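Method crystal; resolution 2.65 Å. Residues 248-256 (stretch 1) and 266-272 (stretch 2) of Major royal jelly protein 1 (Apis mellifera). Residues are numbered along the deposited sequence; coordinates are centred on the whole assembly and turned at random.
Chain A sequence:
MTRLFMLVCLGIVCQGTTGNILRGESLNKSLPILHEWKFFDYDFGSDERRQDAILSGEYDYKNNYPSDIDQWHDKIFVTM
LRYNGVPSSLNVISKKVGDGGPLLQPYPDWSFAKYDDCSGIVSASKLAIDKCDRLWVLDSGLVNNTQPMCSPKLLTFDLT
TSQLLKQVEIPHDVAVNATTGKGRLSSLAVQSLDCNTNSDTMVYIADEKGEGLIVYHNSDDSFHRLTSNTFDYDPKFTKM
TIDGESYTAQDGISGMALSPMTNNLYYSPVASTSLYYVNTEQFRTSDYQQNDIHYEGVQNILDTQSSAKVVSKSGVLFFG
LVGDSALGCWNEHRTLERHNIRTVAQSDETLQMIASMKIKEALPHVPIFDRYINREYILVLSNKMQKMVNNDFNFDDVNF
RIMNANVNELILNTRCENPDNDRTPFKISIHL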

# COMPACT_ATOMS: atom_id res chain seq x y z
N THR A 248 57.48 13.10 -0.55
CA THR A 248 57.82 13.94 -1.71
C THR A 248 57.30 13.26 -2.99
O THR A 248 57.40 12.03 -3.12
CB THR A 248 59.35 14.21 -1.76
OG1 THR A 248 59.61 15.44 -2.45
CG2 THR A 248 60.15 13.07 -2.39
N ALA A 249 56.73 14.04 -3.91
CA ALA A 249 56.12 13.48 -5.14
C ALA A 249 56.38 14.34 -6.38
O ALA A 249 55.76 15.38 -6.55
CB ALA A 249 54.62 13.30 -4.94
N GLN A 250 57.29 13.88 -7.24
CA GLN A 250 57.57 14.57 -8.52
C GLN A 250 56.62 14.04 -9.60
O GLN A 250 57.03 13.30 -10.49
CB GLN A 250 59.03 14.36 -8.95
CG GLN A 250 60.07 14.86 -7.96
CD GLN A 250 61.49 14.70 -8.47
OE1 GLN A 250 61.83 13.71 -9.16
NE2 GLN A 250 62.34 15.67 -8.15
N ASP A 251 55.35 14.42 -9.49
CA ASP A 251 54.30 13.99 -10.41
C ASP A 251 53.53 15.20 -10.93
O ASP A 251 53.35 16.20 -10.22
CB ASP A 251 53.32 13.02 -9.72
CG ASP A 251 53.98 11.73 -9.27
OD1 ASP A 251 54.47 10.97 -10.13
OD2 ASP A 251 53.99 11.45 -8.06
N GLY A 252 53.10 15.11 -12.19
CA GLY A 252 52.34 16.16 -12.88
C GLY A 252 50.85 15.89 -12.97
O GLY A 252 50.24 15.46 -11.98
N ILE A 253 50.27 16.12 -14.14
CA ILE A 253 48.80 16.07 -14.35
C ILE A 253 48.14 14.81 -13.79
O ILE A 253 48.38 13.70 -14.23
CB ILE A 253 48.41 16.27 -15.83
CG1 ILE A 253 46.90 16.39 -15.98
CG2 ILE A 253 48.98 15.19 -16.74
CD1 ILE A 253 46.47 16.82 -17.36
N SER A 254 47.30 15.04 -12.78
CA SER A 254 46.30 14.07 -12.32
C SER A 254 45.09 14.83 -11.73
O SER A 254 44.94 16.03 -11.98
CB SER A 254 46.91 13.10 -11.31
OG SER A 254 46.24 11.84 -11.39
N GLY A 255 44.25 14.16 -10.97
CA GLY A 255 43.09 14.79 -10.37
C GLY A 255 42.20 15.48 -11.39
O GLY A 255 41.84 16.64 -11.22
N MET A 256 41.83 14.76 -12.44
CA MET A 256 40.95 15.32 -13.45
C MET A 256 39.47 15.24 -13.04
O MET A 256 39.09 14.42 -12.22
CB MET A 256 41.16 14.60 -14.78
CG MET A 256 42.56 14.79 -15.35
SD MET A 256 42.58 14.54 -17.14
CE MET A 256 41.94 12.88 -17.26
N TYR A 266 38.76 20.05 -15.62
CA TYR A 266 39.63 20.61 -14.57
C TYR A 266 40.71 19.61 -14.22
O TYR A 266 40.48 18.41 -14.29
CB TYR A 266 38.84 20.99 -13.33
CG TYR A 266 37.84 22.08 -13.57
CD1 TYR A 266 38.19 23.42 -13.47
CD2 TYR A 266 36.53 21.77 -13.91
CE1 TYR A 266 37.27 24.43 -13.72
CE2 TYR A 266 35.60 22.75 -14.14
CZ TYR A 266 35.96 24.08 -14.04
OH TYR A 266 35.03 25.05 -14.29
N TYR A 267 41.89 20.11 -13.85
CA TYR A 267 43.03 19.28 -13.49
C TYR A 267 44.08 20.12 -12.77
O TYR A 267 43.91 21.32 -12.64
CB TYR A 267 43.67 18.65 -14.73
CG TYR A 267 44.30 19.66 -15.67
CD1 TYR A 267 45.66 19.94 -15.61
CD2 TYR A 267 43.53 20.34 -16.62
CE1 TYR A 267 46.23 20.86 -16.48
CE2 TYR A 267 44.09 21.26 -17.49
CZ TYR A 267 45.43 21.51 -17.42
OH TYR A 267 45.99 22.43 -18.29
N SER A 268 45.14 19.47 -12.31
CA SER A 268 46.32 20.17 -11.82
C SER A 268 47.47 19.20 -11.68
O SER A 268 47.25 18.01 -11.47
CB SER A 268 46.05 20.81 -10.48
OG SER A 268 45.60 19.87 -9.53
N PRO A 269 48.72 19.67 -11.81
CA PRO A 269 49.81 18.75 -11.46
C PRO A 269 49.77 18.43 -9.95
O PRO A 269 49.36 19.30 -9.16
CB PRO A 269 51.08 19.51 -11.86
CG PRO A 269 50.65 20.73 -12.59
CD PRO A 269 49.21 20.98 -12.28
N VAL A 270 50.16 17.21 -9.59
CA VAL A 270 50.15 16.75 -8.18
C VAL A 270 51.03 17.65 -7.33
O VAL A 270 50.61 18.12 -6.28
CB VAL A 270 50.63 15.28 -8.05
CG1 VAL A 270 50.85 14.87 -6.59
CG2 VAL A 270 49.66 14.32 -8.73
N ALA A 271 52.25 17.87 -7.79
CA ALA A 271 53.11 18.86 -7.17
C ALA A 271 52.76 20.22 -7.77
O ALA A 271 53.42 20.72 -8.68
CB ALA A 271 54.56 18.51 -7.40
N SER A 272 51.70 20.82 -7.25
CA SER A 272 51.30 22.18 -7.64
C SER A 272 50.26 22.64 -6.66
O SER A 272 49.65 21.82 -5.97
CB SER A 272 50.73 22.23 -9.06
OG SER A 272 49.34 22.03 -9.05

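What holds the two stretches together most firmly? Backbone hydrogen bonds do, and the two shortest lie just outside the paired strands, before strand 253-256 and after strand 266-269. Val 270 N donates to Gly 252 O at 3.0 Å, with an angle of 153° at the hydrogen, and Ala 271 N donates to Asp 251 O at 3.1 Å, almost perfectly straight at 177°. Consecutive amides thus meet consecutive carbonyls running the opposite way along the chain.

How does the pairing continue within the strands? Ser 254 and Ser 268 form an antiparallel hydrogen-bonded pair. Ser 254 N reaches Ser 268 O at 3.2 Å, whereas the return bond, from Ser 268 N to Ser 254 O, is weak at 3.5 Å. The CA atoms of Ser 254 and Ser 268 stand 6.1 Å apart, and the two acceptors Ser 254 O and Ser 268 O approach to 3.1 Å without a hydrogen bond between them.

What do the backbones share besides N-H...O bonds? Pro 269 has no N-H to give, and its non-hydrogen-bonded pairing with Ile 253 requires none, bringing the CA atoms to 4.1 Å. Its CA makes a CA-H...O contact with Gly 252 O at 3.4 Å, so that this oxygen serves both Pro 269 and Val 270. Past Gly 255, whose positive phi favours glycine, Met 256 CA makes a similar contact with Tyr 266 O at 3.2 Å.

Where do side chains add packing? Ile 253 CD1 lies 3.7 Å from Tyr 267 CD1, an oblique approach to the ring, while Met 256 CG lies 4.1 Å from Tyr 267 CB. Val 270 points toward stretch 1 and spreads its methyls: CG2 is 4.0 Å from Ser 254 CB, and CG1 is 4.4 Å from Ala 249 CB, a looser apolar contact.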